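PDB 4OW5: fusolin, which probably binds chitin and cleaves it oxidatively as a lytic polysaccharide monooxygenase, enhances the virulence of entomopoxviruses and crystallizes in vivo into viral spindles. Local coordinates for residues Cys14-Ser27 with Pro30-Tyr42. Sequence-based numbering, arbitrary orientation.
Unlike the reference sequence in segment 14-27: Asp25 (reference Gly). With EDO (1,2-ethanediol), chain D.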
ATOM      1  N   CYS A  14     -15.067 -15.908   1.083  1.00 11.63           N
ATOM      2  CA  CYS A  14     -14.735 -17.134   0.356  1.00 12.01           C
ATOM      3  C   CYS A  14     -15.994 -17.954   0.100  1.00 14.15           C
ATOM      4  O   CYS A  14     -16.164 -18.438  -1.002  1.00 13.87           O
ATOM      5  CB  CYS A  14     -13.676 -17.950   1.090  1.00 13.65           C
ATOM      6  SG  CYS A  14     -12.058 -17.129   1.174  1.00 18.36           S
ATOM      7  N   ASN A  15     -16.856 -18.083   1.080  1.00 12.86           N
ATOM      8  CA  ASN A  15     -18.116 -18.822   0.933  1.00 14.62           C
ATOM      9  C   ASN A  15     -18.984 -18.220  -0.168  1.00 18.08           C
ATOM     10  O   ASN A  15     -19.336 -18.932  -1.113  1.00 17.55           O
ATOM     11  CB  ASN A  15     -18.904 -18.847   2.249  1.00 11.72           C
ATOM     12  CG  ASN A  15     -20.177 -19.677   2.171  1.00 28.67           C
ATOM     13  OD1 ASN A  15     -20.145 -20.888   2.148  1.00 29.80           O
ATOM     14  ND2 ASN A  15     -21.300 -19.055   2.006  1.00 33.96           N
ATOM     15  N   VAL A  16     -19.309 -16.920  -0.063  1.00 14.32           N
ATOM     16  CA  VAL A  16     -20.209 -16.305  -1.015  1.00 16.31           C
ATOM     17  C   VAL A  16     -19.651 -16.309  -2.436  1.00 18.64           C
ATOM     18  O   VAL A  16     -20.418 -16.512  -3.333  1.00 17.79           O
ATOM     19  CB  VAL A  16     -20.705 -14.894  -0.635  1.00 22.20           C
ATOM     20  CG1 VAL A  16     -21.360 -14.897   0.732  1.00 23.99           C
ATOM     21  CG2 VAL A  16     -19.637 -13.838  -0.737  1.00 20.97           C
ATOM     22  N   GLN A  17     -18.347 -16.149  -2.647  1.00 15.62           N
ATOM     23  CA  GLN A  17     -17.800 -16.134  -4.009  1.00 14.64           C
ATOM     24  C   GLN A  17     -17.929 -17.463  -4.755  1.00 18.51           C
ATOM     25  O   GLN A  17     -17.858 -17.478  -5.987  1.00 16.47           O
ATOM     26  CB  GLN A  17     -16.354 -15.705  -3.997  1.00 15.40           C
ATOM     27  CG  GLN A  17     -16.227 -14.216  -3.828  1.00 21.17           C
ATOM     28  CD  GLN A  17     -14.789 -13.762  -3.942  1.00 37.41           C
ATOM     29  OE1 GLN A  17     -13.979 -14.344  -4.643  1.00 31.75           O
ATOM     30  NE2 GLN A  17     -14.483 -12.636  -3.378  1.00 35.91           N
ATOM     31  N   GLY A  18     -18.128 -18.551  -4.025  1.00 17.19           N
ATOM     32  CA  GLY A  18     -18.421 -19.845  -4.612  1.00 17.87           C
ATOM     33  C   GLY A  18     -17.303 -20.438  -5.426  1.00 19.70           C
ATOM     34  O   GLY A  18     -16.136 -20.092  -5.237  1.00 19.17           O
ATOM     35  N   GLY A  19     -17.691 -21.319  -6.345  1.00 15.89           N
ATOM     36  CA  GLY A  19     -16.774 -22.055  -7.196  1.00 15.23           C
ATOM     37  C   GLY A  19     -16.082 -23.199  -6.469  1.00 19.35           C
ATOM     38  O   GLY A  19     -15.235 -23.842  -7.067  1.00 20.53           O
ATOM     39  N   PHE A  20     -16.439 -23.485  -5.197  1.00 18.22           N
ATOM     40  CA  PHE A  20     -15.758 -24.498  -4.357  1.00 18.89           C
ATOM     41  C   PHE A  20     -16.531 -25.825  -4.248  1.00 24.72           C
ATOM     42  O   PHE A  20     -15.959 -26.827  -3.819  1.00 23.06           O
ATOM     43  CB  PHE A  20     -15.522 -23.942  -2.937  1.00 18.67           C
ATOM     44  CG  PHE A  20     -16.775 -23.710  -2.116  1.00 19.10           C
ATOM     45  CD1 PHE A  20     -17.387 -24.754  -1.442  1.00 20.64           C
ATOM     46  CD2 PHE A  20     -17.342 -22.449  -2.023  1.00 19.88           C
ATOM     47  CE1 PHE A  20     -18.545 -24.546  -0.697  1.00 21.87           C
ATOM     48  CE2 PHE A  20     -18.488 -22.242  -1.270  1.00 21.42           C
ATOM     49  CZ  PHE A  20     -19.087 -23.293  -0.612  1.00 20.38           C
ATOM     50  N   TRP A  21     -17.828 -25.840  -4.565  1.00 22.85           N
ATOM     51  CA  TRP A  21     -18.579 -27.103  -4.493  1.00 23.94           C
ATOM     52  C   TRP A  21     -18.102 -28.096  -5.541  1.00 29.44           C
ATOM     53  O   TRP A  21     -18.214 -29.302  -5.339  1.00 29.83           O
ATOM     54  CB  TRP A  21     -20.092 -26.870  -4.669  1.00 22.38           C
ATOM     55  CG  TRP A  21     -20.749 -26.213  -3.508  1.00 22.80           C
ATOM     56  CD1 TRP A  21     -21.445 -25.044  -3.517  1.00 25.04           C
ATOM     57  CD2 TRP A  21     -20.790 -26.698  -2.161  1.00 23.04           C
ATOM     58  NE1 TRP A  21     -21.872 -24.748  -2.244  1.00 24.82           N
ATOM     59  CE2 TRP A  21     -21.555 -25.785  -1.410  1.00 26.39           C
ATOM     60  CE3 TRP A  21     -20.235 -27.805  -1.513  1.00 24.60           C
ATOM     61  CZ2 TRP A  21     -21.722 -25.915  -0.025  1.00 26.47           C
ATOM     62  CZ3 TRP A  21     -20.469 -27.976  -0.161  1.00 26.09           C
ATOM     63  CH2 TRP A  21     -21.206 -27.039   0.569  1.00 26.51           C
ATOM     64  N   TRP A  22     -17.608 -27.591  -6.666  1.00 26.54           N
ATOM     65  CA  TRP A  22     -17.172 -28.417  -7.781  1.00 27.53           C
ATOM     66  C   TRP A  22     -16.299 -27.591  -8.720  1.00 29.47           C
ATOM     67  O   TRP A  22     -16.671 -26.444  -8.973  1.00 30.41           O
ATOM     68  CB  TRP A  22     -18.405 -28.946  -8.555  1.00 28.38           C
ATOM     69  CG  TRP A  22     -18.055 -30.080  -9.457  1.00 30.91           C
ATOM     70  CD1 TRP A  22     -17.622 -29.990 -10.747  1.00 34.00           C
ATOM     71  CD2 TRP A  22     -17.801 -31.422  -9.041  1.00 31.65           C
ATOM     72  NE1 TRP A  22     -17.191 -31.216 -11.186  1.00 34.44           N
ATOM     73  CE2 TRP A  22     -17.291 -32.117 -10.156  1.00 36.25           C
ATOM     74  CE3 TRP A  22     -17.954 -32.105  -7.828  1.00 33.48           C
ATOM     75  CZ2 TRP A  22     -16.930 -33.464 -10.092  1.00 36.00           C
ATOM     76  CZ3 TRP A  22     -17.654 -33.455  -7.782  1.00 35.72           C
ATOM     77  CH2 TRP A  22     -17.132 -34.116  -8.899  1.00 36.41           C
ATOM     78  N   PRO A  23     -15.197 -28.092  -9.308  1.00 25.15           N
ATOM     79  CA  PRO A  23     -14.531 -29.397  -9.102  1.00 25.06           C
ATOM     80  C   PRO A  23     -14.058 -29.591  -7.648  1.00 29.04           C
ATOM     81  O   PRO A  23     -13.891 -28.608  -6.920  1.00 26.62           O
ATOM     82  CB  PRO A  23     -13.334 -29.345 -10.061  1.00 25.62           C
ATOM     83  CG  PRO A  23     -13.556 -28.197 -10.944  1.00 29.15           C
ATOM     84  CD  PRO A  23     -14.413 -27.236 -10.212  1.00 25.09           C
ATOM     85  N   PRO A  24     -13.874 -30.849  -7.197  1.00 26.50           N
ATOM     86  CA  PRO A  24     -13.516 -31.077  -5.784  1.00 24.81           C
ATOM     87  C   PRO A  24     -12.143 -30.572  -5.350  1.00 24.91           C
ATOM     88  O   PRO A  24     -11.952 -30.409  -4.166  1.00 23.99           O
ATOM     89  CB  PRO A  24     -13.589 -32.604  -5.622  1.00 26.51           C
ATOM     90  CG  PRO A  24     -13.663 -33.164  -6.964  1.00 31.11           C
ATOM     91  CD  PRO A  24     -14.057 -32.120  -7.930  1.00 27.59           C
ATOM     92  N   ASP A  25     -11.197 -30.346  -6.258  1.00 22.46           N
ATOM     93  CA  ASP A  25      -9.879 -29.861  -5.871  1.00 21.69           C
ATOM     94  C   ASP A  25      -9.823 -28.326  -5.657  1.00 23.05           C
ATOM     95  O   ASP A  25      -8.746 -27.804  -5.422  1.00 21.64           O
ATOM     96  CB  ASP A  25      -8.837 -30.270  -6.916  1.00 23.40           C
ATOM     97  CG  ASP A  25      -8.921 -29.573  -8.271  1.00 29.88           C
ATOM     98  OD1 ASP A  25      -9.974 -28.981  -8.576  1.00 25.87           O
ATOM     99  OD2 ASP A  25      -7.957 -29.667  -9.040  1.00 38.92           O
ATOM    100  N   GLY A  26     -10.938 -27.618  -5.816  1.00 18.48           N
ATOM    101  CA  GLY A  26     -10.971 -26.173  -5.629  1.00 18.23           C
ATOM    102  C   GLY A  26     -10.466 -25.342  -6.775  1.00 21.33           C
ATOM    103  O   GLY A  26     -10.388 -24.124  -6.632  1.00 20.94           O
ATOM    104  N   SER A  27     -10.164 -25.959  -7.937  1.00 17.98           N
ATOM    105  CA  SER A  27      -9.648 -25.241  -9.107  1.00 18.04           C
ATOM    106  C   SER A  27     -10.698 -24.258  -9.709  1.00 20.98           C
ATOM    107  O   SER A  27     -10.338 -23.438 -10.506  1.00 22.45           O
ATOM    108  CB  SER A  27      -9.195 -26.234 -10.178  1.00 23.18           C
ATOM    109  OG  SER A  27     -10.322 -26.996 -10.585  1.00 28.42           O
ATOM    110  N   PRO A  30     -12.188 -18.622  -7.796  1.00 20.37           N
ATOM    111  CA  PRO A  30     -11.496 -17.527  -8.500  1.00 20.60           C
ATOM    112  C   PRO A  30     -10.505 -16.706  -7.653  1.00 21.79           C
ATOM    113  O   PRO A  30      -9.465 -16.321  -8.167  1.00 22.45           O
ATOM    114  CB  PRO A  30     -12.652 -16.654  -8.965  1.00 24.00           C
ATOM    115  CG  PRO A  30     -13.683 -16.873  -8.022  1.00 29.01           C
ATOM    116  CD  PRO A  30     -13.609 -18.291  -7.583  1.00 23.72           C
ATOM    117  N   ASP A  31     -10.812 -16.415  -6.393  1.00 18.22           N
ATOM    118  CA  ASP A  31      -9.898 -15.620  -5.574  1.00 17.16           C
ATOM    119  C   ASP A  31      -8.687 -16.508  -5.198  1.00 19.01           C
ATOM    120  O   ASP A  31      -8.890 -17.634  -4.750  1.00 15.27           O
ATOM    121  CB  ASP A  31     -10.595 -15.063  -4.338  1.00 17.84           C
ATOM    122  CG  ASP A  31      -9.672 -14.227  -3.490  1.00 28.89           C
ATOM    123  OD1 ASP A  31      -9.504 -13.036  -3.804  1.00 30.88           O
ATOM    124  OD2 ASP A  31      -9.029 -14.793  -2.581  1.00 28.12           O
ATOM    125  N   PRO A  32      -7.442 -16.083  -5.498  1.00 19.06           N
ATOM    126  CA  PRO A  32      -6.285 -16.954  -5.215  1.00 17.55           C
ATOM    127  C   PRO A  32      -6.140 -17.365  -3.747  1.00 16.56           C
ATOM    128  O   PRO A  32      -5.679 -18.466  -3.480  1.00 13.56           O
ATOM    129  CB  PRO A  32      -5.079 -16.115  -5.645  1.00 20.43           C
ATOM    130  CG  PRO A  32      -5.616 -15.041  -6.502  1.00 26.86           C
ATOM    131  CD  PRO A  32      -7.037 -14.823  -6.155  1.00 22.20           C
ATOM    132  N   MET A  33      -6.488 -16.481  -2.792  1.00 13.23           N
ATOM    133  CA  MET A  33      -6.327 -16.819  -1.389  1.00 11.60           C
ATOM    134  C   MET A  33      -7.447 -17.720  -0.924  1.00 14.21           C
ATOM    135  O   MET A  33      -7.136 -18.668  -0.223  1.00 13.08           O
ATOM    136  CB  MET A  33      -6.164 -15.574  -0.517  1.00 13.54           C
ATOM    137  CG  MET A  33      -4.857 -14.849  -0.751  1.00 15.44           C
ATOM    138  SD  MET A  33      -3.377 -15.896  -0.659  1.00 17.96           S
ATOM    139  CE  MET A  33      -3.481 -16.458   0.986  1.00 15.89           C
ATOM    140  N   CYS A  34      -8.709 -17.537  -1.360  1.00 12.15           N
ATOM    141  CA  CYS A  34      -9.746 -18.518  -1.052  1.00 12.98           C
ATOM    142  C   CYS A  34      -9.365 -19.877  -1.676  1.00 13.89           C
ATOM    143  O   CYS A  34      -9.521 -20.916  -1.039  1.00 13.25           O
ATOM    144  CB  CYS A  34     -11.120 -18.062  -1.527  1.00 14.11           C
ATOM    145  SG  CYS A  34     -11.674 -16.516  -0.761  1.00 18.07           S
ATOM    146  N   ARG A  35      -8.841 -19.868  -2.894  1.00 11.42           N
ATOM    147  CA  ARG A  35      -8.433 -21.115  -3.542  1.00 11.84           C
ATOM    148  C   ARG A  35      -7.303 -21.792  -2.759  1.00 14.44           C
ATOM    149  O   ARG A  35      -7.369 -22.997  -2.556  1.00 13.49           O
ATOM    150  CB  ARG A  35      -8.020 -20.876  -4.999  1.00  9.91           C
ATOM    151  CG  ARG A  35      -7.654 -22.163  -5.728  1.00 17.70           C
ATOM    152  CD  ARG A  35      -7.574 -22.010  -7.236  1.00 16.10           C
ATOM    153  NE  ARG A  35      -6.487 -21.128  -7.651  1.00 27.03           N
ATOM    154  CZ  ARG A  35      -6.599 -19.857  -8.052  1.00 34.72           C
ATOM    155  NH1 ARG A  35      -7.787 -19.269  -8.112  1.00 30.35           N
ATOM    156  NH2 ARG A  35      -5.525 -19.170  -8.397  1.00 26.66           N
ATOM    157  N   ALA A  36      -6.266 -21.037  -2.356  1.00 12.33           N
ATOM    158  CA  ALA A  36      -5.143 -21.570  -1.563  1.00 13.19           C
ATOM    159  C   ALA A  36      -5.610 -22.129  -0.226  1.00 13.74           C
ATOM    160  O   ALA A  36      -5.096 -23.151   0.190  1.00 12.42           O
ATOM    161  CB  ALA A  36      -4.111 -20.478  -1.302  1.00 14.78           C
ATOM    162  N   ALA A  37      -6.531 -21.443   0.460  1.00 10.34           N
ATOM    163  CA  ALA A  37      -7.078 -21.910   1.758  1.00 11.33           C
ATOM    164  C   ALA A  37      -7.754 -23.263   1.566  1.00 15.01           C
ATOM    165  O   ALA A  37      -7.488 -24.207   2.307  1.00 14.63           O
ATOM    166  CB  ALA A  37      -8.074 -20.887   2.302  1.00 13.76           C
ATOM    167  N   TYR A  38      -8.602 -23.362   0.519  1.00 13.31           N
ATOM    168  CA  TYR A  38      -9.302 -24.592   0.175  1.00 12.87           C
ATOM    169  C   TYR A  38      -8.292 -25.729  -0.093  1.00 14.98           C
ATOM    170  O   TYR A  38      -8.371 -26.808   0.503  1.00 13.20           O
ATOM    171  CB  TYR A  38     -10.193 -24.363  -1.055  1.00 12.14           C
ATOM    172  CG  TYR A  38     -11.016 -25.569  -1.452  1.00 12.43           C
ATOM    173  CD1 TYR A  38     -10.435 -26.654  -2.100  1.00 13.63           C
ATOM    174  CD2 TYR A  38     -12.379 -25.624  -1.179  1.00 12.68           C
ATOM    175  CE1 TYR A  38     -11.197 -27.760  -2.479  1.00 11.59           C
ATOM    176  CE2 TYR A  38     -13.143 -26.719  -1.542  1.00 14.06           C
ATOM    177  CZ  TYR A  38     -12.558 -27.766  -2.238  1.00 17.24           C
ATOM    178  OH  TYR A  38     -13.330 -28.831  -2.583  1.00 19.41           O
ATOM    179  N   GLN A  39      -7.361 -25.460  -0.971  1.00 12.64           N
ATOM    180  CA  GLN A  39      -6.359 -26.444  -1.400  1.00 13.05           C
ATOM    181  C   GLN A  39      -5.403 -26.852  -0.290  1.00 16.75           C
ATOM    182  O   GLN A  39      -4.963 -28.004  -0.282  1.00 14.73           O
ATOM    183  CB  GLN A  39      -5.616 -25.958  -2.639  1.00 14.38           C
ATOM    184  CG  GLN A  39      -6.589 -26.005  -3.833  1.00 17.96           C
ATOM    185  CD  GLN A  39      -6.068 -25.498  -5.152  1.00 25.49           C
ATOM    186  OE1 GLN A  39      -4.970 -24.957  -5.264  1.00 20.66           O
ATOM    187  NE2 GLN A  39      -6.852 -25.704  -6.199  1.00 23.56           N
ATOM    188  N   ASN A  40      -5.151 -26.001   0.691  1.00 14.59           N
ATOM    189  CA  ASN A  40      -4.310 -26.417   1.794  1.00 14.36           C
ATOM    190  C   ASN A  40      -5.002 -27.518   2.593  1.00 18.40           C
ATOM    191  O   ASN A  40      -4.379 -28.530   2.934  1.00 17.39           O
ATOM    192  CB  ASN A  40      -3.956 -25.249   2.735  1.00 12.13           C
ATOM    193  CG  ASN A  40      -2.499 -24.879   2.686  1.00 23.72           C
ATOM    194  OD1 ASN A  40      -1.841 -25.007   1.657  1.00 20.00           O
ATOM    195  ND2 ASN A  40      -1.922 -24.537   3.813  1.00 19.12           N
ATOM    196  N   VAL A  41      -6.288 -27.340   2.862  1.00 12.18           N
ATOM    197  CA  VAL A  41      -7.038 -28.345   3.628  1.00 11.41           C
ATOM    198  C   VAL A  41      -7.206 -29.607   2.781  1.00 13.74           C
ATOM    199  O   VAL A  41      -6.979 -30.699   3.280  1.00 14.32           O
ATOM    200  CB  VAL A  41      -8.376 -27.795   4.114  1.00 14.53           C
ATOM    201  CG1 VAL A  41      -9.207 -28.911   4.751  1.00 15.13           C
ATOM    202  CG2 VAL A  41      -8.140 -26.653   5.103  1.00 14.22           C
ATOM    203  N   TYR A  42      -7.593 -29.459   1.526  1.00 11.60           N
ATOM    204  CA  TYR A  42      -7.713 -30.578   0.594  1.00 11.82           C
ATOM    205  C   TYR A  42      -6.373 -31.376   0.533  1.00 15.75           C
ATOM    206  O   TYR A  42      -6.363 -32.590   0.748  1.00 13.80           O
ATOM    207  CB  TYR A  42      -8.087 -30.030  -0.791  1.00 12.49           C
ATOM    208  CG  TYR A  42      -8.280 -31.065  -1.878  1.00 13.20           C
ATOM    209  CD1 TYR A  42      -7.294 -31.298  -2.822  1.00 16.10           C
ATOM    210  CD2 TYR A  42      -9.495 -31.713  -2.039  1.00 14.89           C
ATOM    211  CE1 TYR A  42      -7.470 -32.230  -3.843  1.00 19.74           C
ATOM    212  CE2 TYR A  42      -9.688 -32.660  -3.053  1.00 16.40           C
ATOM    213  CZ  TYR A  42      -8.665 -32.923  -3.947  1.00 25.19           C
ATOM    214  OH  TYR A  42      -8.859 -33.839  -4.949  1.00 26.48           O
TER
HETATM  215  C1  EDO D 403     -23.055 -21.258  -1.930  1.00 45.53           C
HETATM  216  O1  EDO D 403     -22.782 -21.996  -0.761  1.00 45.41           O
HETATM  217  C2  EDO D 403     -21.767 -21.061  -2.733  1.00 44.99           C
HETATM  218  O2  EDO D 403     -21.567 -19.690  -3.018  1.00 43.85           O
HETATM  219  O   HOH W   1     -13.157 -16.845  -4.552  1.00 22.61           O
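Two helices of the lytic polysaccharide monooxygenase domain, joined by a loop and cross-linked by a disulfide, are tied at one end by Cys14 and Cys34. Cys14 SG and Cys34 SG are bonded at 2.1 Å, with a torsion of -79° about the S-S bond. This ties helix 10-17 to the first turn of helix 32-47. Beside it, one water bridges the segments: it donates to Gln17 OE1 and accepts from Asp31 N. Asp31 is the N-cap of the second helix. Asp31 OD2 receives Cys34 N at 3.0 Å through the anti lone pair, and Asp31 OD1 is hydrogen-bonded to Thr118 OG1.

At the other end, the type I turn from Pro23 to Gly26 rests on Tyr38, Gln39 and Tyr42. The Tyr38 side chain extends with chi1 -177°, its CG opposite the backbone N, which lays the ring under the turn. Tyr38 OH donates to Pro24 O at 2.6 Å, from above the carbonyl plane. Gly26 CA lies over a face of the Tyr38 ring, 3.9 Å from its centroid. Phe20 CB touches Tyr38 CE2 at 3.9 Å. Tyr42 presents a ring face to Asp25 CA, a second CH-pi contact. Gln39 NE2 reaches across to Asp25 O at 2.9 Å, so two successive carbonyls of the turn are held by the helix.

Asp25 differs from the reference glycine. The bond from Ser27 N to Asp25 OD1 makes an Asx turn; Ser27 OG adds a second bond at 2.8 Å to Asp25 OD1.

The contact is largely buried and lies away from the metal-binding histidines. At the helix 10-17 end, Gln17 O is hydrogen-bonded to Thr333 OG1 of the second subunit. Helix 52-64 packs against both segments: Ala56 touches Pro24, Ala55 touches Tyr42, and Phe63 meets the Phe20 ring.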